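Side-chain contacts in inorganic pyrophosphatase (Shewanella sp. AS-11, PDB 6LL8), which probably hydrolyses diphosphate to two phosphate ions, as a manganese-dependent type II pyrophosphatase of the DHH family: residues I71-E76 / L145-I150; H95-D100 / A301-F306; D202-N207 / L292-Q297. All coordinates share one frame; numbering follows the deposited sequence. Where two conformers were deposited one is given.

From the N terminus, 71-76 comes first, at the end of strand 68-72 in the parallel sheet. It opens contact 1, and 95-100 opens contact 2 before 145-150, at the end of helix 134-147, closes contact 1, so the two loops cross. Next, 202-207, on an outermost strand of the mixed sheet, opens contact 3, which 292-297 closes at the start of helix 294-307. Contact 2 closes last, when 301-306 is reached farther along that helix; contact 3 is thus nested inside its loop. Contact 1 joins the parallel sheet to helix 134-147, contact 3 joins strand 203-208 to helix 294-307, and contact 2 links the loop after strand 88-94 to that helix. All three touch the same imidodiphosphate.

Contact 1. Residues I71-E76 / L145-I150; sequences IVDHSE and LSDTVI. With MG (magnesium ion), chain D; MG (magnesium ion), chain C; MG (magnesium ion), chain F; 2PN (imidodiphosphoric acid), chain I.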
loop_
_atom_site.group_PDB
_atom_site.type_symbol
_atom_site.label_atom_id
_atom_site.label_comp_id
_atom_site.label_asym_id
_atom_site.label_seq_id
_atom_site.Cartn_x
_atom_site.Cartn_y
_atom_site.Cartn_z
ATOM N N ILE A 71 -5.888 -0.554 -12.999
ATOM C CA ILE A 71 -5.090 -0.047 -11.872
ATOM C C ILE A 71 -5.674 -0.608 -10.575
ATOM O O ILE A 71 -6.878 -0.587 -10.376
ATOM C CB ILE A 71 -5.107 1.482 -11.866
ATOM C CG1 ILE A 71 -4.477 2.076 -13.127
ATOM C CG2 ILE A 71 -4.497 2.055 -10.588
ATOM C CD1 ILE A 71 -2.999 1.979 -13.222
ATOM N N VAL A 72 -4.799 -1.014 -9.668
ATOM C CA VAL A 72 -5.167 -1.511 -8.324
ATOM C C VAL A 72 -4.480 -0.637 -7.284
ATOM O O VAL A 72 -3.280 -0.395 -7.364
ATOM C CB VAL A 72 -4.752 -2.986 -8.186
ATOM C CG1 VAL A 72 -5.127 -3.552 -6.835
ATOM C CG2 VAL A 72 -5.333 -3.837 -9.292
ATOM N N ASP A 73 -5.234 -0.255 -6.257
ATOM C CA ASP A 73 -4.653 0.182 -4.970
ATOM C C ASP A 73 -3.981 1.554 -5.046
ATOM O O ASP A 73 -3.198 1.863 -4.138
ATOM C CB ASP A 73 -3.738 -0.895 -4.406
ATOM C CG ASP A 73 -3.274 -0.783 -2.990
ATOM O OD1 ASP A 73 -4.092 -0.441 -2.085
ATOM O OD2 ASP A 73 -2.096 -1.110 -2.784
ATOM N N HIS A 74 -4.329 2.384 -6.011
ATOM C CA HIS A 74 -3.986 3.818 -6.032
ATOM C C HIS A 74 -4.742 4.500 -7.161
ATOM O O HIS A 74 -5.267 3.806 -8.033
ATOM C CB HIS A 74 -2.478 4.031 -6.207
ATOM C CG HIS A 74 -2.007 3.783 -7.581
ATOM N ND1 HIS A 74 -1.809 4.825 -8.476
ATOM C CD2 HIS A 74 -1.698 2.625 -8.186
ATOM C CE1 HIS A 74 -1.402 4.247 -9.608
ATOM N NE2 HIS A 74 -1.291 2.923 -9.483
ATOM N N SER A 75 -4.666 5.829 -7.219
ATOM C CA SER A 75 -5.109 6.556 -8.413
ATOM C C SER A 75 -4.210 7.758 -8.697
ATOM O O SER A 75 -4.713 8.827 -9.078
ATOM C CB SER A 75 -6.563 6.918 -8.354
ATOM O OG SER A 75 -6.882 7.718 -7.224
ATOM N N GLU A 76 -2.898 7.556 -8.574
ATOM C CA GLU A 76 -1.902 8.642 -8.632
ATOM C C GLU A 76 -0.956 8.495 -9.813
ATOM O O GLU A 76 -0.398 7.419 -10.031
ATOM C CB GLU A 76 -1.010 8.601 -7.382
ATOM C CG GLU A 76 -1.748 8.723 -6.067
ATOM C CD GLU A 76 -2.422 10.046 -5.780
ATOM O OE1 GLU A 76 -1.950 11.082 -6.239
ATOM O OE2 GLU A 76 -3.447 10.012 -5.096
ATOM N N LEU A 145 -5.876 -8.573 5.987
ATOM C CA LEU A 145 -5.267 -8.579 7.331
ATOM C C LEU A 145 -4.084 -7.627 7.387
ATOM O O LEU A 145 -3.848 -6.982 8.417
ATOM C CB LEU A 145 -4.841 -9.999 7.683
ATOM C CG LEU A 145 -5.975 -10.947 8.031
ATOM C CD1 LEU A 145 -5.460 -12.374 7.946
ATOM C CD2 LEU A 145 -6.563 -10.656 9.398
ATOM N N SER A 146 -3.303 -7.524 6.322
ATOM C CA SER A 146 -2.133 -6.627 6.276
ATOM C C SER A 146 -2.602 -5.176 6.238
ATOM O O SER A 146 -2.167 -4.364 7.075
ATOM C CB SER A 146 -1.261 -6.971 5.099
ATOM O OG SER A 146 -0.088 -6.213 5.186
ATOM N N ASP A 147 -3.435 -4.840 5.270
ATOM C CA ASP A 147 -3.863 -3.435 5.119
ATOM C C ASP A 147 -4.616 -2.927 6.338
ATOM O O ASP A 147 -4.483 -1.759 6.684
ATOM C CB ASP A 147 -4.744 -3.280 3.893
ATOM C CG ASP A 147 -3.994 -2.824 2.667
ATOM O OD1 ASP A 147 -2.825 -3.178 2.560
ATOM O OD2 ASP A 147 -4.599 -2.207 1.751
ATOM N N THR A 148 -5.388 -3.779 6.996
ATOM C CA THR A 148 -6.150 -3.360 8.165
ATOM C C THR A 148 -5.358 -3.524 9.459
ATOM O O THR A 148 -5.905 -3.207 10.520
ATOM C CB THR A 148 -7.467 -4.093 8.295
ATOM O OG1 THR A 148 -7.264 -5.465 8.603
ATOM C CG2 THR A 148 -8.368 -3.913 7.097
ATOM N N VAL A 149 -4.133 -3.992 9.385
ATOM C CA VAL A 149 -3.309 -4.197 10.601
ATOM C C VAL A 149 -4.085 -5.100 11.568
ATOM O O VAL A 149 -4.293 -4.778 12.754
ATOM C CB VAL A 149 -2.786 -2.892 11.226
ATOM C CG1 VAL A 149 -1.723 -3.202 12.280
ATOM C CG2 VAL A 149 -2.235 -1.963 10.160
ATOM N N ILE A 150 -4.519 -6.242 11.074
ATOM C CA ILE A 150 -5.255 -7.219 11.910
ATOM C C ILE A 150 -6.452 -6.519 12.547
ATOM O O ILE A 150 -6.776 -6.737 13.732
ATOM C CB ILE A 150 -4.365 -7.928 12.945
ATOM C CG1 ILE A 150 -2.902 -8.093 12.524
ATOM C CG2 ILE A 150 -4.999 -9.271 13.285
ATOM C CD1 ILE A 150 -1.982 -8.675 13.604
HETATM MG MG MG D . -4.193 -1.106 -0.043
HETATM MG MG MG C . -0.933 -0.788 -1.190
HETATM MG MG MG F . -1.081 -2.084 1.793
HETATM P P1 2PN I . -2.060 0.924 1.147
HETATM O O1 2PN I . -1.344 0.864 -0.200
HETATM O O2 2PN I . -1.343 0.138 2.213
HETATM O O3 2PN I . -3.515 0.519 1.007
HETATM N N1 2PN I . -2.060 2.504 1.607
HETATM P P2 2PN I . -1.300 3.376 2.784
HETATM O O4 2PN I . -0.670 4.549 2.038
HETATM O O5 2PN I . -0.240 2.499 3.415
HETATM O O6 2PN I . -2.350 3.830 3.768
HETATM O O HOH W 1 0.294 -1.661 3.689
HETATM O O HOH W 2 -0.646 -4.450 1.659
#
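The magnesium cluster of the active site joins Asp73 to Asp147 through one shared magnesium ion, with no direct hydrogen bond between them. Their nearest oxygens, Asp73 OD1 and Asp147 OD2, stay 4.3 Å apart. The magnesium of chain D lies between the two and binds Asp73 OD1 and Asp147 OD2 at 2.1 Å each; O3 of the imidodiphosphate, at 2.0 Å, is a third ligand, and Asp15 and His95 also bind this ion. Each carboxylate also bridges outward. Asp73 OD2 reaches the chain C magnesium at 2.0 Å, whereas Asp147 OD1 holds the chain F magnesium at 2.2 Å, where two waters also coordinate. CG of Asp73 stands anti to its amide nitrogen (chi1 -167°), which sends the carboxylate into the cluster; Ser16 OG hydrogen-bonds its OD2. Two carboxylates this close would probably repel each other without the cation between them. Asp73 follows strand 68-72, which runs between strands 4-7 and 88-94 of the parallel sheet. Asp147 ends helix 134-147, which closes in a Schellman motif at Val149, and Leu145 and Val149, two residues before and after it, pack on helix 176-187.

Contact 2. Residues H95-D100 / A301-F306; sequences HHKLGD and ALQDAF. With MG (magnesium ion), chain D; CA (calcium ion), chain H; 2PN (imidodiphosphoric acid), chain I.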
loop_
_atom_site.group_PDB
_atom_site.type_symbol
_atom_site.label_atom_id
_atom_site.label_comp_id
_atom_site.label_asym_id
_atom_site.label_seq_id
_atom_site.Cartn_x
_atom_site.Cartn_y
_atom_site.Cartn_z
ATOM N N HIS A 95 -9.035 2.070 -2.688
ATOM C CA HIS A 95 -9.551 2.543 -1.389
ATOM C C HIS A 95 -8.765 3.765 -0.900
ATOM O O HIS A 95 -8.730 4.023 0.294
ATOM C CB HIS A 95 -9.559 1.404 -0.374
ATOM C CG HIS A 95 -8.221 0.833 0.003
ATOM N ND1 HIS A 95 -7.944 0.506 1.306
ATOM C CD2 HIS A 95 -7.133 0.453 -0.712
ATOM C CE1 HIS A 95 -6.726 -0.045 1.341
ATOM N NE2 HIS A 95 -6.194 -0.101 0.139
ATOM N N HIS A 96 -8.142 4.498 -1.819
ATOM C CA HIS A 96 -7.421 5.747 -1.524
ATOM C C HIS A 96 -8.228 6.964 -1.953
ATOM O O HIS A 96 -9.241 6.838 -2.664
ATOM C CB HIS A 96 -6.052 5.774 -2.226
ATOM C CG HIS A 96 -5.069 4.819 -1.640
ATOM N ND1 HIS A 96 -5.002 3.473 -2.012
ATOM C CD2 HIS A 96 -4.093 4.991 -0.706
ATOM C CE1 HIS A 96 -4.038 2.889 -1.298
ATOM N NE2 HIS A 96 -3.456 3.793 -0.508
ATOM N N LYS A 97 -7.743 8.134 -1.576
ATOM C CA LYS A 97 -8.201 9.394 -2.144
ATOM C C LYS A 97 -8.153 9.335 -3.658
ATOM O O LYS A 97 -7.406 8.541 -4.252
ATOM C CB LYS A 97 -7.307 10.515 -1.629
ATOM C CG LYS A 97 -5.907 10.568 -2.221
ATOM C CD LYS A 97 -5.059 11.623 -1.524
ATOM C CE LYS A 97 -3.629 11.692 -1.992
ATOM N NZ LYS A 97 -3.502 12.144 -3.395
ATOM N N LEU A 98 -8.920 10.218 -4.275
ATOM C CA LEU A 98 -8.894 10.340 -5.737
ATOM C C LEU A 98 -7.693 11.186 -6.136
ATOM O O LEU A 98 -7.618 12.363 -5.800
ATOM C CB LEU A 98 -10.185 10.961 -6.238
ATOM C CG LEU A 98 -10.310 11.065 -7.748
ATOM C CD1 LEU A 98 -10.206 9.694 -8.409
ATOM C CD2 LEU A 98 -11.601 11.744 -8.128
ATOM N N GLY A 99 -6.762 10.550 -6.821
ATOM C CA GLY A 99 -5.548 11.197 -7.287
ATOM C C GLY A 99 -5.689 11.762 -8.664
ATOM O O GLY A 99 -6.783 11.926 -9.215
ATOM N N ASP A 100 -4.530 12.083 -9.251
ATOM C CA ASP A 100 -4.461 12.877 -10.488
ATOM C C ASP A 100 -4.352 12.023 -11.742
ATOM O O ASP A 100 -4.184 12.596 -12.817
ATOM C CB ASP A 100 -3.372 13.925 -10.366
ATOM C CG ASP A 100 -1.985 13.407 -10.093
ATOM O OD1 ASP A 100 -1.817 12.220 -9.828
ATOM O OD2 ASP A 100 -1.060 14.302 -10.108
ATOM N N ALA A 301 -4.271 15.421 6.093
ATOM C CA ALA A 301 -3.919 16.689 6.760
ATOM C C ALA A 301 -2.727 17.322 6.058
ATOM O O ALA A 301 -2.639 18.538 6.017
ATOM C CB ALA A 301 -3.636 16.481 8.228
ATOM N N LEU A 302 -1.794 16.513 5.570
ATOM C CA LEU A 302 -0.632 17.075 4.837
ATOM C C LEU A 302 -1.109 17.705 3.538
ATOM O O LEU A 302 -0.688 18.822 3.202
ATOM C CB LEU A 302 0.407 16.026 4.467
ATOM C CG LEU A 302 1.335 15.553 5.561
ATOM C CD1 LEU A 302 2.110 14.365 5.047
ATOM C CD2 LEU A 302 2.293 16.646 5.997
ATOM N N GLN A 303 -1.940 16.983 2.794
ATOM C CA GLN A 303 -2.388 17.473 1.472
ATOM C C GLN A 303 -3.157 18.771 1.694
ATOM O O GLN A 303 -2.949 19.749 0.959
ATOM C CB GLN A 303 -3.172 16.393 0.718
ATOM C CG GLN A 303 -3.547 16.879 -0.668
ATOM C CD GLN A 303 -3.745 15.726 -1.588
ATOM O OE1 GLN A 303 -2.872 14.848 -1.652
ATOM N NE2 GLN A 303 -4.897 15.761 -2.272
ATOM N N ASP A 304 -4.006 18.811 2.697
ATOM C CA ASP A 304 -4.805 20.021 2.947
ATOM C C ASP A 304 -3.863 21.175 3.316
ATOM O O ASP A 304 -4.144 22.315 2.867
ATOM C CB ASP A 304 -5.869 19.753 3.997
ATOM C CG ASP A 304 -7.021 18.877 3.558
ATOM O OD1 ASP A 304 -7.211 18.667 2.311
ATOM O OD2 ASP A 304 -7.692 18.378 4.470
ATOM N N ALA A 305 -2.778 20.911 4.058
ATOM C CA ALA A 305 -1.822 21.956 4.492
ATOM C C ALA A 305 -1.073 22.541 3.296
ATOM O O ALA A 305 -0.750 23.731 3.325
ATOM C CB ALA A 305 -0.805 21.480 5.495
ATOM N N PHE A 306 -0.750 21.728 2.309
ATOM C CA PHE A 306 -0.099 22.204 1.074
ATOM C C PHE A 306 -1.095 22.941 0.170
ATOM O O PHE A 306 -0.614 23.723 -0.643
ATOM C CB PHE A 306 0.514 21.032 0.316
ATOM C CG PHE A 306 1.855 20.584 0.823
ATOM C CD1 PHE A 306 3.002 21.275 0.468
ATOM C CD2 PHE A 306 1.997 19.461 1.609
ATOM C CE1 PHE A 306 4.243 20.845 0.901
ATOM C CE2 PHE A 306 3.244 19.031 2.025
ATOM C CZ PHE A 306 4.365 19.736 1.687
HETATM MG MG MG D . -4.193 -1.106 -0.043
HETATM CA CA CA H . -8.397 12.733 -11.231
HETATM P P1 2PN I . -2.060 0.924 1.147
HETATM O O1 2PN I . -1.344 0.864 -0.200
HETATM O O2 2PN I . -1.343 0.138 2.213
HETATM O O3 2PN I . -3.515 0.519 1.007
HETATM N N1 2PN I . -2.060 2.504 1.607
HETATM P P2 2PN I . -1.300 3.376 2.784
HETATM O O4 2PN I . -0.670 4.549 2.038
HETATM O O5 2PN I . -0.240 2.499 3.415
HETATM O O6 2PN I . -2.350 3.830 3.768
HETATM O O HOH W 3 -1.092 13.722 -3.346
#
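Lys97 and Gln303 approach from opposite directions and form the only direct contact between 95-100 and 301-306. It is a light one, burying 83 Å² in all. Its close part is gathered round Gln303 OE1, which meets the end of the lysine: CE of Lys97 is 3.3 Å from Gln303 OE1, and the hydrogen bond from Lys97 NZ to Gln303 OE1, also 3.3 Å, is weak. Water 3 does better, accepting from Lys97 NZ at 2.9 Å and donating to Gln303 OE1 at 2.7 Å, so a water-mediated link runs beside the direct one. The lysine chain is extended beyond CG until its last torsion, where a bend (chi4 66°) turns NZ aside and lets CE as well as NZ lie against the amide oxygen. The main polar partner of NZ is Glu76 OE2, a salt bridge that probably does more than Gln303 to fix the ammonium group. Around this small cluster the contact is loose, and both touching residues are partly exposed.

Away from the helix segment, the start of the same loop is firmly held by metal and ligand. His95 NE2 binds the chain D magnesium at 2.2 Å, while its ND1 is hydrogen-bonded to Val114 O. N1 of the imidodiphosphate donates to His96 NE2 at 2.8 Å and 159°, meeting the imidazole at its edge, near the ring plane; Asp94 OD1 holds ND1 of that ring from the second shell. Farther along, Gly99 O coordinates the calcium ion at 2.7 Å, together with Leu101 O. His95 and His96 complete, after Asp94, the Asp-His-His signature that names the DHH family, and the Lys97-Gln303 pair spans from this signature loop to the helix of the DHHA2 domain.

Contact 3. Residues D202-N207 / L292-Q297; sequences DFKDFN and LSRKKQ. With 2PN (imidodiphosphoric acid), chain I.
Arg294 and Asp202 meet end-on in the DHHA2 domain, where strand 203-208 faces the first turn of helix 294-307 beside the imidodiphosphate. NH1 of Arg294 donates to Asp202 O at 2.9 Å, nearly straight (172°), and NH2 of Arg294 forms a salt bridge with Asp202 OD1 at 3.0 Å. Both acceptors lie in the guanidinium plane, but the carboxylate is turned 83° to that plane, so OD1 is met from above its own plane. The arginine chain is extended apart from one bend at chi3 (51°), which swings the guanidinium round so that its edge serves the ligand as well: Arg294 NE reaches O4 of the imidodiphosphate at 2.8 Å, and NH2 adds a bond to O5. Lys204 passes obliquely over one face of the guanidinium, its CD 3.7 Å above the plane defined by Arg294 and offset toward the rim. Extended from CG onward, this lysine delivers NZ to the ligand, 2.7 Å from O1, with O4 as second acceptor. Phe206 CZ comes within 4.4 Å of Arg294 CD, a loose approach. Replacing Arg294 with alanine removes both bonds to Asp202 and is likely to leave its OD1 without an ion pair, O4 and O5 with less positive charge around them, and the CD and CE methylenes of Lys204 uncovered.

Lys295 is bent more, at both chi3 and chi4, which curls its ammonium group back: NZ of Lys295 lies 2.9 Å from O3 of the ligand, while its backbone N donates to O6 at the helix start. Ser293 is the N-cap there, its OG accepting from Lys296 N. Gln297 OE1, from within the first turn, accepts from two backbone donors just ahead of the helix, Ser293 N in the carbonyl plane and Leu292 N tilted from it.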
loop_
_atom_site.group_PDB
_atom_site.type_symbol
_atom_site.label_atom_id
_atom_site.label_comp_id
_atom_site.label_asym_id
_atom_site.label_seq_id
_atom_site.Cartn_x
_atom_site.Cartn_y
_atom_site.Cartn_z
ATOM N N ASP A 202 8.357 0.477 1.765
ATOM C CA ASP A 202 6.916 0.777 1.712
ATOM C C ASP A 202 6.779 2.273 1.545
ATOM O O ASP A 202 6.280 2.961 2.453
ATOM C CB ASP A 202 6.227 0.246 2.948
ATOM C CG ASP A 202 4.740 0.434 3.034
ATOM O OD1 ASP A 202 4.147 0.828 2.014
ATOM O OD2 ASP A 202 4.207 0.086 4.136
ATOM N N PHE A 203 7.267 2.746 0.425
ATOM C CA PHE A 203 7.483 4.169 0.143
ATOM C C PHE A 203 6.610 4.616 -1.001
ATOM O O PHE A 203 6.523 3.891 -2.001
ATOM C CB PHE A 203 8.963 4.364 -0.192
ATOM C CG PHE A 203 9.336 5.788 -0.509
ATOM C CD1 PHE A 203 9.242 6.249 -1.811
ATOM C CD2 PHE A 203 9.755 6.639 0.497
ATOM C CE1 PHE A 203 9.585 7.553 -2.110
ATOM C CE2 PHE A 203 10.068 7.963 0.187
ATOM C CZ PHE A 203 9.974 8.397 -1.111
ATOM N N LYS A 204 6.006 5.788 -0.858
ATOM C CA LYS A 204 5.180 6.387 -1.903
ATOM C C LYS A 204 5.515 7.858 -2.044
ATOM O O LYS A 204 5.677 8.558 -1.044
ATOM C CB LYS A 204 3.698 6.264 -1.572
ATOM C CG LYS A 204 3.207 4.819 -1.536
ATOM C CD LYS A 204 1.751 4.746 -1.110
ATOM C CE LYS A 204 1.242 3.310 -1.079
ATOM N NZ LYS A 204 -0.166 3.274 -0.653
ATOM N N ASP A 205 5.562 8.317 -3.277
ATOM C CA ASP A 205 5.616 9.746 -3.606
ATOM C C ASP A 205 4.203 10.264 -3.826
ATOM O O ASP A 205 3.343 9.580 -4.417
ATOM C CB ASP A 205 6.477 10.021 -4.827
ATOM C CG ASP A 205 7.958 10.121 -4.546
ATOM O OD1 ASP A 205 8.315 10.698 -3.499
ATOM O OD2 ASP A 205 8.758 9.641 -5.363
ATOM N N PHE A 206 4.005 11.492 -3.408
ATOM C CA PHE A 206 2.753 12.252 -3.544
ATOM C C PHE A 206 3.072 13.595 -4.157
ATOM O O PHE A 206 3.990 14.285 -3.698
ATOM C CB PHE A 206 2.111 12.481 -2.179
ATOM C CG PHE A 206 1.708 11.197 -1.503
ATOM C CD1 PHE A 206 2.615 10.494 -0.725
ATOM C CD2 PHE A 206 0.452 10.655 -1.703
ATOM C CE1 PHE A 206 2.280 9.291 -0.148
ATOM C CE2 PHE A 206 0.106 9.460 -1.098
ATOM C CZ PHE A 206 1.023 8.764 -0.337
ATOM N N ASN A 207 2.260 13.998 -5.116
ATOM C CA ASN A 207 2.239 15.393 -5.606
ATOM C C ASN A 207 1.193 16.151 -4.799
ATOM O O ASN A 207 -0.024 15.887 -4.963
ATOM C CB ASN A 207 1.908 15.400 -7.088
ATOM C CG ASN A 207 1.884 16.783 -7.657
ATOM O OD1 ASN A 207 2.003 17.753 -6.942
ATOM N ND2 ASN A 207 1.698 16.855 -8.949
ATOM N N LEU A 292 -1.694 4.819 12.731
ATOM C CA LEU A 292 -1.362 3.579 11.998
ATOM C C LEU A 292 -1.425 3.794 10.487
ATOM O O LEU A 292 -0.684 3.115 9.773
ATOM C CB LEU A 292 -2.306 2.428 12.386
ATOM C CG LEU A 292 -2.136 1.867 13.790
ATOM C CD1 LEU A 292 -3.274 0.895 14.116
ATOM C CD2 LEU A 292 -0.791 1.175 13.959
ATOM N N SER A 293 -2.390 4.565 10.010
ATOM C CA SER A 293 -2.776 4.607 8.590
ATOM C C SER A 293 -2.191 5.818 7.862
ATOM O O SER A 293 -2.520 6.974 8.214
ATOM C CB SER A 293 -4.260 4.671 8.484
ATOM O OG SER A 293 -4.662 4.925 7.147
ATOM N N ARG A 294 -1.406 5.573 6.831
ATOM C CA ARG A 294 -0.919 6.678 5.992
ATOM C C ARG A 294 -2.081 7.314 5.240
ATOM O O ARG A 294 -2.240 8.548 5.267
ATOM C CB ARG A 294 0.206 6.155 5.098
ATOM C CG ARG A 294 0.760 7.174 4.103
ATOM C CD ARG A 294 2.021 6.717 3.404
ATOM N NE ARG A 294 1.855 5.412 2.828
ATOM C CZ ARG A 294 2.808 4.506 2.639
ATOM N NH1 ARG A 294 4.087 4.831 2.712
ATOM N NH2 ARG A 294 2.468 3.257 2.371
ATOM N N LYS A 295 -2.925 6.524 4.576
ATOM C CA LYS A 295 -3.992 7.117 3.740
ATOM C C LYS A 295 -4.993 7.915 4.587
ATOM O O LYS A 295 -5.547 8.874 4.064
ATOM C CB LYS A 295 -4.747 6.074 2.902
ATOM C CG LYS A 295 -5.661 5.154 3.695
ATOM C CD LYS A 295 -6.536 4.239 2.823
ATOM C CE LYS A 295 -5.781 3.296 1.920
ATOM N NZ LYS A 295 -4.906 2.366 2.680
ATOM N N LYS A 296 -5.243 7.529 5.839
ATOM C CA LYS A 296 -6.336 8.158 6.605
ATOM C C LYS A 296 -5.820 9.170 7.606
ATOM O O LYS A 296 -6.492 10.174 7.856
ATOM C CB LYS A 296 -7.190 7.092 7.275
ATOM C CG LYS A 296 -8.442 7.571 7.947
ATOM C CD LYS A 296 -9.306 6.433 8.429
ATOM C CE LYS A 296 -10.496 6.854 9.261
ATOM N NZ LYS A 296 -11.428 7.687 8.499
ATOM N N GLN A 297 -4.662 8.935 8.200
ATOM C CA GLN A 297 -4.178 9.731 9.338
ATOM C C GLN A 297 -2.979 10.595 8.992
ATOM O O GLN A 297 -2.624 11.445 9.801
ATOM C CB GLN A 297 -3.869 8.846 10.528
ATOM C CG GLN A 297 -5.097 8.090 11.053
ATOM C CD GLN A 297 -4.699 7.112 12.117
ATOM O OE1 GLN A 297 -4.065 6.085 11.854
ATOM N NE2 GLN A 297 -5.019 7.433 13.357
HETATM P P1 2PN I . -2.060 0.924 1.147
HETATM O O1 2PN I . -1.344 0.864 -0.200
HETATM O O2 2PN I . -1.343 0.138 2.213
HETATM O O3 2PN I . -3.515 0.519 1.007
HETATM N N1 2PN I . -2.060 2.504 1.607
HETATM P P2 2PN I . -1.300 3.376 2.784
HETATM O O4 2PN I . -0.670 4.549 2.038
HETATM O O5 2PN I . -0.240 2.499 3.415
HETATM O O6 2PN I . -2.350 3.830 3.768
#